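Local coordinates for protein Orf11 (Staphylococcus phage P68, PDB 6O43) that is a potential lysin that probably helps break down the staphylococcal cell wall during phage infection, at residues 120-125 with 158-163; 33-38 with 66-71. All blocks are in the same frame, centred on the assembly; numbering follows the deposited sequence. Where two conformers were deposited one is given.

Interaction 1 (120-125 with 158-163); sequences HFVPQD and AYYPLG
Y160 projects into the loop residues F121, V122 and P123, and following its side chain outward from the backbone accounts for most of the contact. Its CB is bonded toward segment 120-125, and CG stands anti to the backbone N (chi1 -170°), beside the carbonyl carbon. At CG the first partner appears: V122 CG1, 4.1 Å away and over one face, toward the rim. L162 CB lies over the opposite face, so the ring is flanked by aliphatic carbon on both. At CD2 the other V122 methyl, CG2, approaches to 3.9 Å; the same methyl also lies over one face of the F121 ring, toward its rim, so it touches both aromatics. Next, CE2 meets F121 CE1 at 3.7 Å, each atom lying near the plane of the other ring, which makes this an edge-to-edge approach rather than a stack. Farther out, CE1 and then CZ meet P123 CD, which is 3.6 Å from CZ; the two side chains cross at about a right angle. The tip OH also touches the proline ring, and a water is its polar partner. That water donates to the carbonyl oxygen F121 O. F121 CE1 additionally reaches G163 CA at 3.5 Å, a close approach to a residue that has no side chain. G163 is itself fixed by its backbone N bonding to Y160 O at 2.8 Å, a turn immediately after the helix. Y168 of helix 166-169 touches both aromatic side chains. Chemically, the contact is aliphatic and aromatic packing with one water-mediated polar link at the hydroxyl end: the hydroxyl can stay hydrated while the ring carbons pack against V122, F121 and P123, joining the approach to helix 124-136 with the turn after helix 152-159.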
ATOM      1  N   HIS A 120     -19.814  15.400  -0.389  1.00 51.53           N
ATOM      2  CA  HIS A 120     -19.459  15.499  -1.801  1.00 45.59           C
ATOM      3  C   HIS A 120     -18.657  16.778  -2.002  1.00 50.85           C
ATOM      4  O   HIS A 120     -19.201  17.881  -1.887  1.00 62.13           O
ATOM      5  CB  HIS A 120     -20.709  15.489  -2.678  1.00 44.32           C
ATOM      6  CG  HIS A 120     -21.599  14.308  -2.451  1.00 45.97           C
ATOM      7  ND1 HIS A 120     -21.235  13.023  -2.797  1.00 47.17           N
ATOM      8  CD2 HIS A 120     -22.841  14.215  -1.918  1.00 52.44           C
ATOM      9  CE1 HIS A 120     -22.210  12.190  -2.481  1.00 50.02           C
ATOM     10  NE2 HIS A 120     -23.198  12.888  -1.949  1.00 46.67           N
ATOM     11  N   PHE A 121     -17.366  16.636  -2.300  1.00 45.66           N
ATOM     12  CA  PHE A 121     -16.505  17.800  -2.468  1.00 47.79           C
ATOM     13  C   PHE A 121     -15.474  17.677  -3.581  1.00 56.24           C
ATOM     14  O   PHE A 121     -14.894  18.701  -3.953  1.00 52.84           O
ATOM     15  CB  PHE A 121     -15.765  18.106  -1.159  1.00 47.66           C
ATOM     16  CG  PHE A 121     -14.764  17.052  -0.771  1.00 45.56           C
ATOM     17  CD1 PHE A 121     -13.454  17.120  -1.222  1.00 53.96           C
ATOM     18  CD2 PHE A 121     -15.133  15.993   0.042  1.00 43.96           C
ATOM     19  CE1 PHE A 121     -12.526  16.147  -0.869  1.00 54.08           C
ATOM     20  CE2 PHE A 121     -14.214  15.017   0.400  1.00 41.65           C
ATOM     21  CZ  PHE A 121     -12.908  15.096  -0.056  1.00 44.18           C
ATOM     22  N   VAL A 122     -15.203  16.491  -4.109  1.00 46.48           N
ATOM     23  CA  VAL A 122     -14.154  16.380  -5.129  1.00 47.84           C
ATOM     24  C   VAL A 122     -14.655  16.994  -6.434  1.00 51.30           C
ATOM     25  O   VAL A 122     -15.737  16.618  -6.920  1.00 51.14           O
ATOM     26  CB  VAL A 122     -13.745  14.922  -5.324  1.00 52.70           C
ATOM     27  CG1 VAL A 122     -12.653  14.824  -6.381  1.00 45.26           C
ATOM     28  CG2 VAL A 122     -13.258  14.329  -4.005  1.00 48.77           C
ATOM     29  N   PRO A 123     -13.919  17.935  -7.025  1.00 51.89           N
ATOM     30  CA  PRO A 123     -14.375  18.568  -8.266  1.00 52.31           C
ATOM     31  C   PRO A 123     -14.683  17.540  -9.346  1.00 53.18           C
ATOM     32  O   PRO A 123     -14.061  16.478  -9.421  1.00 48.77           O
ATOM     33  CB  PRO A 123     -13.198  19.466  -8.658  1.00 50.45           C
ATOM     34  CG  PRO A 123     -12.537  19.785  -7.358  1.00 57.09           C
ATOM     35  CD  PRO A 123     -12.677  18.543  -6.514  1.00 55.66           C
ATOM     36  N   GLN A 124     -15.659  17.878 -10.190  1.00 51.49           N
ATOM     37  CA  GLN A 124     -16.124  16.942 -11.209  1.00 58.01           C
ATOM     38  C   GLN A 124     -15.004  16.576 -12.178  1.00 58.83           C
ATOM     39  O   GLN A 124     -14.799  15.398 -12.491  1.00 57.61           O
ATOM     40  CB  GLN A 124     -17.317  17.540 -11.958  1.00 59.10           C
ATOM     41  CG  GLN A 124     -18.116  16.524 -12.750  1.00 61.12           C
ATOM     42  CD  GLN A 124     -18.607  15.377 -11.887  1.00 71.44           C
ATOM     43  OE1 GLN A 124     -19.189  15.588 -10.820  1.00 68.59           O
ATOM     44  NE2 GLN A 124     -18.360  14.152 -12.337  1.00 69.44           N
ATOM     45  N   ASP A 125     -14.262  17.573 -12.666  0.59 57.30           N
ATOM     46  CA  ASP A 125     -13.193  17.276 -13.615  0.59 59.38           C
ATOM     47  C   ASP A 125     -12.093  16.434 -12.979  0.59 60.71           C
ATOM     48  O   ASP A 125     -11.423  15.662 -13.675  0.59 54.01           O
ATOM     49  CB  ASP A 125     -12.626  18.573 -14.192  0.59 62.60           C
ATOM     50  CG  ASP A 125     -13.574  19.233 -15.175  0.59 69.39           C
ATOM     51  OD1 ASP A 125     -14.709  18.735 -15.335  0.59 65.29           O
ATOM     52  OD2 ASP A 125     -13.185  20.246 -15.794  0.59 76.11           O
ATOM     53  N   ALA A 158      -4.636   8.697  -3.962  1.00 44.02           N
ATOM     54  CA  ALA A 158      -4.097   8.460  -5.298  1.00 51.48           C
ATOM     55  C   ALA A 158      -4.398   9.611  -6.254  1.00 54.00           C
ATOM     56  O   ALA A 158      -3.553   9.965  -7.085  1.00 48.68           O
ATOM     57  CB  ALA A 158      -4.656   7.152  -5.862  1.00 45.06           C
ATOM     58  N   TYR A 159      -5.587  10.212  -6.145  1.00 48.58           N
ATOM     59  CA  TYR A 159      -6.106  11.095  -7.183  1.00 51.43           C
ATOM     60  C   TYR A 159      -6.496  12.494  -6.718  1.00 54.12           C
ATOM     61  O   TYR A 159      -6.728  13.358  -7.572  1.00 56.04           O
ATOM     62  CB  TYR A 159      -7.335  10.456  -7.847  1.00 51.59           C
ATOM     63  CG  TYR A 159      -7.030   9.241  -8.693  1.00 46.51           C
ATOM     64  CD1 TYR A 159      -5.988   9.255  -9.617  1.00 50.48           C
ATOM     65  CD2 TYR A 159      -7.785   8.082  -8.569  1.00 43.85           C
ATOM     66  CE1 TYR A 159      -5.714   8.143 -10.400  1.00 54.56           C
ATOM     67  CE2 TYR A 159      -7.520   6.971  -9.344  1.00 47.11           C
ATOM     68  CZ  TYR A 159      -6.488   7.006 -10.257  1.00 48.06           C
ATOM     69  OH  TYR A 159      -6.225   5.896 -11.028  1.00 52.05           O
ATOM     70  N   TYR A 160      -6.601  12.745  -5.417  1.00 51.46           N
ATOM     71  CA  TYR A 160      -6.985  14.065  -4.929  1.00 49.63           C
ATOM     72  C   TYR A 160      -6.530  14.211  -3.483  1.00 51.52           C
ATOM     73  O   TYR A 160      -7.359  14.218  -2.563  1.00 46.26           O
ATOM     74  CB  TYR A 160      -8.497  14.274  -5.055  1.00 51.44           C
ATOM     75  CG  TYR A 160      -8.950  15.697  -4.789  1.00 56.91           C
ATOM     76  CD1 TYR A 160      -8.625  16.727  -5.662  1.00 59.45           C
ATOM     77  CD2 TYR A 160      -9.714  16.007  -3.669  1.00 50.96           C
ATOM     78  CE1 TYR A 160      -9.042  18.026  -5.425  1.00 54.44           C
ATOM     79  CE2 TYR A 160     -10.133  17.301  -3.425  1.00 48.94           C
ATOM     80  CZ  TYR A 160      -9.793  18.304  -4.305  1.00 50.70           C
ATOM     81  OH  TYR A 160     -10.206  19.591  -4.065  1.00 56.34           O
ATOM     82  N   PRO A 161      -5.218  14.318  -3.251  1.00 50.73           N
ATOM     83  CA  PRO A 161      -4.700  14.283  -1.874  1.00 47.67           C
ATOM     84  C   PRO A 161      -5.258  15.364  -0.966  1.00 48.65           C
ATOM     85  O   PRO A 161      -5.234  15.185   0.258  1.00 47.63           O
ATOM     86  CB  PRO A 161      -3.184  14.440  -2.070  1.00 54.09           C
ATOM     87  CG  PRO A 161      -2.928  13.903  -3.445  1.00 50.91           C
ATOM     88  CD  PRO A 161      -4.133  14.320  -4.250  1.00 45.03           C
ATOM     89  N   LEU A 162      -5.755  16.479  -1.508  1.00 55.83           N
ATOM     90  CA  LEU A 162      -6.440  17.456  -0.664  1.00 55.88           C
ATOM     91  C   LEU A 162      -7.569  16.814   0.127  1.00 51.87           C
ATOM     92  O   LEU A 162      -7.837  17.212   1.266  1.00 48.74           O
ATOM     93  CB  LEU A 162      -6.992  18.607  -1.508  1.00 59.67           C
ATOM     94  CG  LEU A 162      -6.025  19.680  -2.010  1.00 59.65           C
ATOM     95  CD1 LEU A 162      -6.800  20.765  -2.742  1.00 58.61           C
ATOM     96  CD2 LEU A 162      -5.229  20.271  -0.859  1.00 64.92           C
ATOM     97  N   GLY A 163      -8.242  15.820  -0.457  1.00 48.45           N
ATOM     98  CA  GLY A 163      -9.342  15.160   0.223  1.00 49.30           C
ATOM     99  C   GLY A 163      -8.951  14.498   1.527  1.00 54.15           C
ATOM    100  O   GLY A 163      -9.822  14.232   2.362  1.00 46.21           O
TER
HETATM  101  O   HOH W   1     -12.938  20.151  -2.950  1.00 61.80           O

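Interaction 2 (33-38 with 66-71); sequences YGRFNV and VYEKNE
E68 OE2 is gripped by two donors of R35, the backbone N and the guanidinium NH1. The bond from R35 N is the shorter, 2.6 Å to E68 OE2 with an N-H...O angle of 157°, and meets the oxygen on its anti side. R35 NH1 lies 3.0 Å from E68 OE2, which receives it on its syn lone pair, and completes a salt bridge; OE2 sits near the guanidinium plane while the carboxylate is turned steeply against it (77°). E68 CG is anti to its backbone N and the chain bends at chi2 (62°), swinging CD out of an extended course. G34, lacking a side chain, allows E68 OE2 to come within 3.4 Å of its CA. The aliphatic part of E68 is covered too: F36 CE2 packs on E68 CG at 3.5 Å. Alongside, K69 CG lies over the face of the Y33 ring, 3.6 Å from its centroid, a CH-pi contact between side chains that point the same way. Beyond the segments, R35 gives NH1 to G72 O and NH2 to L77 O and N81 OD1, and forms a cation-pi contact with W39, which lines the site of the bound triiodo compound. The buried carboxylate thus has OE2 satisfied by two N-H groups and OE1 by L80 N, its charge probably offset by R35, joining helix 34-38 to helix 61-71.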
ATOM      1  N   TYR A  33      10.196  -1.907  13.322  1.00 49.03           N
ATOM      2  CA  TYR A  33       8.918  -1.304  12.969  1.00 43.62           C
ATOM      3  C   TYR A  33       7.792  -2.328  12.945  1.00 38.47           C
ATOM      4  O   TYR A  33       7.993  -3.496  12.601  1.00 39.66           O
ATOM      5  CB  TYR A  33       8.988  -0.617  11.602  1.00 50.51           C
ATOM      6  CG  TYR A  33       9.792   0.655  11.606  1.00 63.33           C
ATOM      7  CD1 TYR A  33       9.253   1.834  12.107  1.00 64.68           C
ATOM      8  CD2 TYR A  33      11.091   0.681  11.110  1.00 57.72           C
ATOM      9  CE1 TYR A  33       9.986   3.006  12.118  1.00 67.07           C
ATOM     10  CE2 TYR A  33      11.831   1.849  11.117  1.00 67.70           C
ATOM     11  CZ  TYR A  33      11.273   3.008  11.621  1.00 70.85           C
ATOM     12  OH  TYR A  33      12.005   4.176  11.629  1.00 75.19           O
ATOM     13  N   GLY A  34       6.596  -1.859  13.295  1.00 44.45           N
ATOM     14  CA  GLY A  34       5.392  -2.658  13.143  1.00 42.35           C
ATOM     15  C   GLY A  34       5.504  -4.021  13.795  1.00 41.85           C
ATOM     16  O   GLY A  34       6.049  -4.173  14.895  1.00 43.52           O
ATOM     17  N   ARG A  35       4.981  -5.033  13.103  1.00 36.22           N
ATOM     18  CA  ARG A  35       4.964  -6.385  13.638  1.00 37.20           C
ATOM     19  C   ARG A  35       6.298  -7.102  13.494  1.00 40.43           C
ATOM     20  O   ARG A  35       6.492  -8.144  14.131  1.00 40.41           O
ATOM     21  CB  ARG A  35       3.845  -7.183  12.973  1.00 35.73           C
ATOM     22  CG  ARG A  35       2.482  -6.702  13.440  1.00 41.70           C
ATOM     23  CD  ARG A  35       1.344  -7.098  12.523  1.00 35.25           C
ATOM     24  NE  ARG A  35       0.112  -6.468  12.988  1.00 36.12           N
ATOM     25  CZ  ARG A  35      -0.224  -5.211  12.728  1.00 36.27           C
ATOM     26  NH1 ARG A  35       0.570  -4.449  11.988  1.00 37.51           N
ATOM     27  NH2 ARG A  35      -1.356  -4.711  13.205  1.00 38.46           N
ATOM     28  N   PHE A  36       7.224  -6.579  12.688  1.00 37.31           N
ATOM     29  CA  PHE A  36       8.591  -7.076  12.768  1.00 45.76           C
ATOM     30  C   PHE A  36       9.140  -6.881  14.173  1.00 48.55           C
ATOM     31  O   PHE A  36       9.970  -7.673  14.633  1.00 48.85           O
ATOM     32  CB  PHE A  36       9.484  -6.384  11.733  1.00 40.51           C
ATOM     33  CG  PHE A  36       8.969  -6.474  10.319  1.00 36.47           C
ATOM     34  CD1 PHE A  36       8.906  -7.693   9.667  1.00 35.24           C
ATOM     35  CD2 PHE A  36       8.571  -5.336   9.637  1.00 37.59           C
ATOM     36  CE1 PHE A  36       8.445  -7.781   8.365  1.00 40.53           C
ATOM     37  CE2 PHE A  36       8.109  -5.417   8.331  1.00 38.36           C
ATOM     38  CZ  PHE A  36       8.048  -6.646   7.694  1.00 36.92           C
ATOM     39  N   ASN A  37       8.652  -5.859  14.881  1.00 51.90           N
ATOM     40  CA  ASN A  37       9.041  -5.599  16.265  1.00 44.03           C
ATOM     41  C   ASN A  37       8.099  -6.280  17.258  1.00 45.35           C
ATOM     42  O   ASN A  37       8.540  -7.067  18.100  1.00 41.47           O
ATOM     43  CB  ASN A  37       9.082  -4.087  16.525  1.00 44.41           C
ATOM     44  CG  ASN A  37       9.428  -3.752  17.968  1.00 53.87           C
ATOM     45  OD1 ASN A  37      10.290  -4.390  18.577  1.00 52.10           O
ATOM     46  ND2 ASN A  37       8.752  -2.751  18.524  1.00 47.04           N
ATOM     47  N   VAL A  38       6.797  -5.990  17.165  1.00 41.57           N
ATOM     48  CA  VAL A  38       5.867  -6.455  18.192  1.00 40.48           C
ATOM     49  C   VAL A  38       5.702  -7.970  18.134  1.00 46.24           C
ATOM     50  O   VAL A  38       5.654  -8.640  19.174  1.00 45.69           O
ATOM     51  CB  VAL A  38       4.512  -5.736  18.061  1.00 42.13           C
ATOM     52  CG1 VAL A  38       3.497  -6.365  18.998  1.00 45.42           C
ATOM     53  CG2 VAL A  38       4.665  -4.253  18.364  1.00 42.21           C
ATOM     54  N   VAL A  66       7.566  -1.722   3.507  1.00 43.16           N
ATOM     55  CA  VAL A  66       7.312  -0.283   3.526  1.00 48.45           C
ATOM     56  C   VAL A  66       5.926   0.017   4.089  1.00 45.59           C
ATOM     57  O   VAL A  66       5.740   0.989   4.831  1.00 48.11           O
ATOM     58  CB  VAL A  66       7.491   0.311   2.118  1.00 56.74           C
ATOM     59  CG1 VAL A  66       6.671   1.581   1.973  1.00 60.82           C
ATOM     60  CG2 VAL A  66       8.962   0.593   1.852  1.00 60.54           C
ATOM     61  N   TYR A  67       4.933  -0.806   3.749  1.00 40.51           N
ATOM     62  CA  TYR A  67       3.593  -0.582   4.286  1.00 44.13           C
ATOM     63  C   TYR A  67       3.519  -0.939   5.766  1.00 47.09           C
ATOM     64  O   TYR A  67       2.867  -0.235   6.547  1.00 53.80           O
ATOM     65  CB  TYR A  67       2.558  -1.371   3.485  1.00 39.96           C
ATOM     66  CG  TYR A  67       1.880  -0.544   2.421  1.00 41.36           C
ATOM     67  CD1 TYR A  67       2.493   0.591   1.906  1.00 42.84           C
ATOM     68  CD2 TYR A  67       0.615  -0.877   1.951  1.00 50.57           C
ATOM     69  CE1 TYR A  67       1.876   1.360   0.939  1.00 50.46           C
ATOM     70  CE2 TYR A  67      -0.013  -0.111   0.985  1.00 58.81           C
ATOM     71  CZ  TYR A  67       0.621   1.009   0.482  1.00 55.57           C
ATOM     72  OH  TYR A  67       0.003   1.777  -0.482  1.00 48.21           O
ATOM     73  N   GLU A  68       4.180  -2.025   6.174  1.00 45.98           N
ATOM     74  CA  GLU A  68       4.200  -2.372   7.590  1.00 39.96           C
ATOM     75  C   GLU A  68       4.871  -1.276   8.408  1.00 43.27           C
ATOM     76  O   GLU A  68       4.401  -0.927   9.498  1.00 53.42           O
ATOM     77  CB  GLU A  68       4.905  -3.713   7.799  1.00 39.57           C
ATOM     78  CG  GLU A  68       4.946  -4.178   9.250  1.00 38.78           C
ATOM     79  CD  GLU A  68       3.560  -4.407   9.836  1.00 42.37           C
ATOM     80  OE1 GLU A  68       2.594  -4.548   9.059  1.00 42.73           O
ATOM     81  OE2 GLU A  68       3.434  -4.437  11.080  1.00 45.97           O
ATOM     82  N   LYS A  69       5.962  -0.708   7.892  1.00 45.75           N
ATOM     83  CA  LYS A  69       6.635   0.371   8.607  1.00 49.90           C
ATOM     84  C   LYS A  69       5.729   1.587   8.754  1.00 54.47           C
ATOM     85  O   LYS A  69       5.667   2.199   9.826  1.00 52.21           O
ATOM     86  CB  LYS A  69       7.933   0.745   7.887  1.00 54.53           C
ATOM     87  CG  LYS A  69       8.728   1.867   8.541  1.00 53.80           C
ATOM     88  CD  LYS A  69       8.359   3.229   7.976  1.00 59.44           C
ATOM     89  CE  LYS A  69       9.116   4.349   8.683  1.00 64.35           C
ATOM     90  NZ  LYS A  69       8.757   5.696   8.140  1.00 60.06           N
ATOM     91  N   ASN A  70       5.015   1.951   7.689  1.00 50.45           N
ATOM     92  CA  ASN A  70       4.203   3.162   7.726  1.00 49.30           C
ATOM     93  C   ASN A  70       2.856   2.940   8.403  1.00 53.85           C
ATOM     94  O   ASN A  70       2.275   3.890   8.938  1.00 52.18           O
ATOM     95  CB  ASN A  70       4.012   3.701   6.307  1.00 53.75           C
ATOM     96  CG  ASN A  70       5.312   4.206   5.702  1.00 66.71           C
ATOM     97  OD1 ASN A  70       6.164   4.751   6.403  1.00 73.61           O
ATOM     98  ND2 ASN A  70       5.472   4.021   4.395  1.00 60.51           N
ATOM     99  N   GLU A  71       2.342   1.709   8.393  1.00 53.04           N
ATOM    100  CA  GLU A  71       1.113   1.418   9.126  1.00 52.54           C
ATOM    101  C   GLU A  71       1.374   1.258  10.620  1.00 54.56           C
ATOM    102  O   GLU A  71       0.616   1.784  11.446  1.00 48.15           O
ATOM    103  CB  GLU A  71       0.453   0.156   8.568  1.00 49.79           C
ATOM    104  CG  GLU A  71      -0.272   0.368   7.250  1.00 52.88           C
ATOM    105  CD  GLU A  71      -1.440   1.330   7.377  1.00 66.24           C
ATOM    106  OE1 GLU A  71      -2.104   1.330   8.437  1.00 60.07           O
ATOM    107  OE2 GLU A  71      -1.685   2.092   6.418  1.00 73.12           O
TER

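Overall arrangement
From the N terminus, the chain passes helices 3-11 and 23-30 before interaction 2 closes the first loop: the 27 residues between its segments include helix 44-57, and the contact ties helix 34-38 to helix 61-71. The chain then runs on through helix 89-104, after which interaction 1 closes a second loop. Its 32 intervening residues are mostly helical, holding helix 143-147 and much of helices 124-136 and 152-159. The two loops follow one another in series, neither nesting nor crossing. Their centres are 29 Å apart, on opposite sides of the chain's centre, and their nearest atoms about 9 Å apart, so each contact fastens a separate part of this strand-free, mainly helical fold.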